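Local atomic coordinates of succinylglutamate desuccinylase (PDB entry 2BCO), a protein that probably hydrolyses N-succinylglutamate to succinate and glutamate, the last step of arginine degradation by the succinyltransferase pathway, as a zinc-dependent enzyme of the AspA/AstE family. Residues R177-A180 and L181-L185; T235-D238 and L239-N243. All coordinates share one frame; numbering follows the deposited sequence.

Contact 1: R177-A180 and L181-L185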
loop_
_atom_site.group_PDB
_atom_site.type_symbol
_atom_site.label_atom_id
_atom_site.label_comp_id
_atom_site.label_asym_id
_atom_site.label_seq_id
_atom_site.Cartn_x
_atom_site.Cartn_y
_atom_site.Cartn_z
ATOM N N ARG A 177 11.104 5.837 -7.412
ATOM C CA ARG A 177 10.677 4.824 -8.362
ATOM C C ARG A 177 11.916 4.150 -8.925
ATOM O O ARG A 177 12.201 4.243 -10.111
ATOM C CB ARG A 177 9.862 5.482 -9.465
ATOM C CG ARG A 177 8.567 6.117 -8.940
ATOM C CD ARG A 177 7.825 6.874 -10.017
ATOM N NE ARG A 177 6.512 7.313 -9.558
ATOM C CZ ARG A 177 5.783 8.241 -10.169
ATOM N NH1 ARG A 177 6.239 8.828 -11.267
ATOM N NH2 ARG A 177 4.604 8.584 -9.682
ATOM N N SER A 178 12.627 3.450 -8.046
ATOM C CA SER A 178 13.878 2.779 -8.377
ATOM C C SER A 178 13.831 1.461 -9.148
ATOM O O SER A 178 12.771 0.868 -9.385
ATOM C CB SER A 178 14.667 2.535 -7.093
ATOM O OG SER A 178 14.011 1.551 -6.306
ATOM N N LYS A 179 15.027 1.014 -9.513
ATOM C CA LYS A 179 15.224 -0.227 -10.235
ATOM C C LYS A 179 14.839 -1.388 -9.315
ATOM O O LYS A 179 14.178 -2.329 -9.731
ATOM C CB LYS A 179 16.698 -0.353 -10.643
ATOM C CG LYS A 179 17.021 -1.595 -11.458
ATOM C CD LYS A 179 16.519 -1.442 -12.881
ATOM C CE LYS A 179 16.870 -2.645 -13.725
ATOM N NZ LYS A 179 16.417 -2.454 -15.126
ATOM N N ALA A 180 15.259 -1.316 -8.056
ATOM C CA ALA A 180 14.948 -2.377 -7.102
ATOM C C ALA A 180 13.448 -2.484 -6.855
ATOM O O ALA A 180 12.903 -3.588 -6.814
ATOM C CB ALA A 180 15.678 -2.135 -5.798
ATOM N N LEU A 181 12.777 -1.342 -6.695
ATOM C CA LEU A 181 11.334 -1.349 -6.463
ATOM C C LEU A 181 10.584 -1.995 -7.620
ATOM O O LEU A 181 9.687 -2.802 -7.397
ATOM C CB LEU A 181 10.798 0.067 -6.259
ATOM C CG LEU A 181 9.289 0.103 -5.977
ATOM C CD1 LEU A 181 9.018 -0.478 -4.581
ATOM C CD2 LEU A 181 8.766 1.511 -6.069
ATOM N N VAL A 182 10.947 -1.626 -8.847
ATOM C CA VAL A 182 10.317 -2.171 -10.048
ATOM C C VAL A 182 10.613 -3.660 -10.175
ATOM O O VAL A 182 9.730 -4.442 -10.515
ATOM C CB VAL A 182 10.801 -1.435 -11.322
ATOM C CG1 VAL A 182 10.343 -2.180 -12.575
ATOM C CG2 VAL A 182 10.236 -0.024 -11.336
ATOM N N ASP A 183 11.853 -4.053 -9.903
ATOM C CA ASP A 183 12.205 -5.469 -9.953
ATOM C C ASP A 183 11.335 -6.226 -8.951
ATOM O O ASP A 183 10.952 -7.371 -9.196
ATOM C CB ASP A 183 13.683 -5.686 -9.590
ATOM C CG ASP A 183 14.619 -5.427 -10.755
ATOM O OD1 ASP A 183 15.853 -5.405 -10.525
ATOM O OD2 ASP A 183 14.127 -5.250 -11.895
ATOM N N PHE A 184 11.045 -5.584 -7.817
ATOM C CA PHE A 184 10.222 -6.200 -6.778
ATOM C C PHE A 184 8.827 -6.439 -7.313
ATOM O O PHE A 184 8.276 -7.524 -7.141
ATOM C CB PHE A 184 10.132 -5.309 -5.531
ATOM C CG PHE A 184 9.171 -5.822 -4.483
ATOM C CD1 PHE A 184 9.404 -7.033 -3.830
ATOM C CD2 PHE A 184 8.003 -5.126 -4.191
ATOM C CE1 PHE A 184 8.485 -7.537 -2.893
ATOM C CE2 PHE A 184 7.071 -5.623 -3.252
ATOM C CZ PHE A 184 7.316 -6.832 -2.611
ATOM N N LEU A 185 8.260 -5.419 -7.961
ATOM C CA LEU A 185 6.924 -5.519 -8.540
ATOM C C LEU A 185 6.855 -6.713 -9.485
ATOM O O LEU A 185 5.922 -7.512 -9.417
ATOM C CB LEU A 185 6.567 -4.261 -9.346
ATOM C CG LEU A 185 5.947 -2.982 -8.745
ATOM C CD1 LEU A 185 4.748 -3.330 -7.871
ATOM C CD2 LEU A 185 6.977 -2.236 -7.943
#
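Ser-178 N-caps helix 179-188 through the backbone of Leu-181, a local contact at the start of the helix that links strands 165-169 and 192-195 in a beta-alpha-beta unit. The evidence is a bond of 3.2 Å from Leu-181 N to Ser-178 OG, close to straight at 164° about the hydrogen. With chi1 at 69°, OG sits between the backbone N and the carbonyl carbon of its own residue and is turned back over the first turn, where it can accept from a first-turn amide, which has no carbonyl of the helix four residues back to bond to. The same hydroxyl also bonds to OE1 of Gln-214, so two partners hold its rotation. Beyond this polar bond, OG lies 3.5 Å from Leu-181 CB.

Regular i to i+4 bonding starts at the cap residue itself: Val-182 N donates to Ser-178 O over 3.1 Å. Asp-183 N then reaches Lys-179 O, and Phe-184 N reaches Ala-180 O, each at 2.9 Å. The CG2 branch of Val-182 lies beside its own backbone N and comes within 3.3 Å of Ser-178 O. On the outer side, the side chains of Lys-179 and Asp-183 pass each other at an angle. Lys-179 NZ stays 4.8 Å from Asp-183 OD2, so any attraction is through space, without a direct ion pair.

Just before the cap, Arg-177 is held outside the helix, its NE bonded to Ser-169 OG and its NH2 to Ser-196 O. The inner side of the helix is turned to the central strands: Leu-181 rests on Trp-150 of strand 149-157 and Leu-216 of strand 214-220, while Phe-184 packs on Leu-152, Met-218 and helix 235-245.

Contact 2: T235-D238 and L239-N243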
loop_
_atom_site.group_PDB
_atom_site.type_symbol
_atom_site.label_atom_id
_atom_site.label_comp_id
_atom_site.label_asym_id
_atom_site.label_seq_id
_atom_site.Cartn_x
_atom_site.Cartn_y
_atom_site.Cartn_z
ATOM N N THR A 235 0.263 -15.921 -3.475
ATOM C CA THR A 235 1.490 -16.676 -3.280
ATOM C C THR A 235 2.730 -16.024 -3.910
ATOM O O THR A 235 3.777 -15.932 -3.273
ATOM C CB THR A 235 1.330 -18.112 -3.833
ATOM O OG1 THR A 235 0.255 -18.758 -3.139
ATOM C CG2 THR A 235 2.617 -18.918 -3.657
ATOM N N ALA A 236 2.620 -15.576 -5.154
ATOM C CA ALA A 236 3.756 -14.953 -5.829
ATOM C C ALA A 236 4.204 -13.693 -5.086
ATOM O O ALA A 236 5.393 -13.458 -4.891
ATOM C CB ALA A 236 3.387 -14.620 -7.276
ATOM N N PHE A 237 3.248 -12.877 -4.672
ATOM C CA PHE A 237 3.602 -11.680 -3.940
ATOM C C PHE A 237 4.298 -12.016 -2.620
ATOM O O PHE A 237 5.330 -11.433 -2.283
ATOM C CB PHE A 237 2.357 -10.839 -3.632
ATOM C CG PHE A 237 2.584 -9.825 -2.555
ATOM C CD1 PHE A 237 3.189 -8.613 -2.841
ATOM C CD2 PHE A 237 2.239 -10.108 -1.232
ATOM C CE1 PHE A 237 3.451 -7.693 -1.830
ATOM C CE2 PHE A 237 2.499 -9.197 -0.215
ATOM C CZ PHE A 237 3.107 -7.987 -0.518
ATOM N N ASP A 238 3.703 -12.930 -1.861
ATOM C CA ASP A 238 4.235 -13.319 -0.560
ATOM C C ASP A 238 5.665 -13.850 -0.615
ATOM O O ASP A 238 6.466 -13.585 0.286
ATOM C CB ASP A 238 3.315 -14.364 0.080
ATOM C CG ASP A 238 3.797 -14.814 1.442
ATOM O OD1 ASP A 238 3.864 -13.983 2.362
ATOM O OD2 ASP A 238 4.113 -16.007 1.593
ATOM N N LEU A 239 5.969 -14.604 -1.668
ATOM C CA LEU A 239 7.294 -15.181 -1.872
ATOM C C LEU A 239 8.270 -14.055 -2.204
ATOM O O LEU A 239 9.399 -14.027 -1.717
ATOM C CB LEU A 239 7.242 -16.186 -3.022
ATOM C CG LEU A 239 8.254 -17.335 -3.052
ATOM C CD1 LEU A 239 7.957 -18.227 -4.252
ATOM C CD2 LEU A 239 9.662 -16.800 -3.133
ATOM N N ALA A 240 7.824 -13.128 -3.042
ATOM C CA ALA A 240 8.661 -11.997 -3.419
ATOM C C ALA A 240 8.927 -11.158 -2.164
ATOM O O ALA A 240 10.032 -10.665 -1.968
ATOM C CB ALA A 240 7.968 -11.156 -4.490
ATOM N N LEU A 241 7.917 -11.018 -1.307
ATOM C CA LEU A 241 8.076 -10.250 -0.079
ATOM C C LEU A 241 9.004 -10.970 0.894
ATOM O O LEU A 241 9.783 -10.333 1.606
ATOM C CB LEU A 241 6.714 -9.991 0.579
ATOM C CG LEU A 241 6.706 -9.220 1.903
ATOM C CD1 LEU A 241 7.343 -7.846 1.730
ATOM C CD2 LEU A 241 5.279 -9.080 2.364
ATOM N N ARG A 242 8.931 -12.298 0.938
ATOM C CA ARG A 242 9.823 -13.044 1.828
ATOM C C ARG A 242 11.260 -12.932 1.321
ATOM O O ARG A 242 12.194 -12.789 2.111
ATOM C CB ARG A 242 9.401 -14.517 1.919
ATOM C CG ARG A 242 8.190 -14.751 2.833
ATOM C CD ARG A 242 7.523 -16.104 2.587
ATOM N NE ARG A 242 6.363 -16.295 3.449
ATOM C CZ ARG A 242 6.418 -16.699 4.717
ATOM N NH1 ARG A 242 7.588 -16.967 5.290
ATOM N NH2 ARG A 242 5.297 -16.824 5.418
ATOM N N ASN A 243 11.435 -12.978 0.006
ATOM C CA ASN A 243 12.769 -12.871 -0.572
ATOM C C ASN A 243 13.361 -11.493 -0.293
ATOM O O ASN A 243 14.569 -11.354 -0.136
ATOM C CB ASN A 243 12.737 -13.104 -2.090
ATOM C CG ASN A 243 12.461 -14.556 -2.458
ATOM O OD1 ASN A 243 12.709 -15.468 -1.671
ATOM N ND2 ASN A 243 11.966 -14.775 -3.671
HETATM O O HOH W 1 3.013 -14.999 4.733
#
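Phe-237 lies alongside Leu-241, one turn later in helix 235-245, with both side chains pointing the same way. Leu-241 CD2 comes up obliquely to the ring, 3.8 Å from Phe-237 CZ and from Phe-237 CE2, and Leu-241 CB sits 4.2 Å above one ring face, offset toward the rim. Phe-237 starts with CG opposite the backbone N (chi1 163°) and Leu-241 does the same, which accounts for their common direction. The main chain repeats the pairing, Leu-241 N donating to Phe-237 O over 2.8 Å.

Asp-238 and Arg-242 form the polar counterpart, an i to i+4 salt bridge. Arg-242 NE donates to Asp-238 OD2 at 2.9 Å, using the syn side of the carboxylate but from 32° out of its plane. OD2 itself lies near the guanidinium plane, at its edge; the two planes stand 79° apart, so the groups are far from coplanar and the bridge is a single bond rather than a two-pronged pairing. A water closes the arrangement, donating to Asp-238 OD1 at 2.7 Å and accepting from Arg-242 NH2 at 3.0 Å.

Helix 68-81 flanks this side: Ile-76 touches Asp-238, Leu-241 and Arg-242, and Asp-79 takes Arg-242 NH1 in a second salt bridge, with Gln-85 OE1 bonded to the same nitrogen. All three guanidinium nitrogens therefore have partners, directly or through water, which should limit its rotation, and the two carboxylates probably help to balance its positive charge where the helices meet.

In the fold
Contacts 1 and 2 lie on two helices of the catalytic domain, 179-188 and 235-245, with their centres 14 Å apart. Phe-184 joins them: its CZ is 4.0 Å from Phe-237 CE1, and its CE1 lies 3.6 Å from the backbone O of Ala-240. Both aromatic residues also touch Met-218 of strand 214-220, so the helices share support on that strand. Their relation to the active site differs. Contact 1 lies away from the zinc site and from the predicted catalytic residue, whereas the Phe-237 side chain is about 10 Å from those of the zinc ligand His-155 and the predicted active-site residue Glu-219, and about 13 Å from the zinc ion.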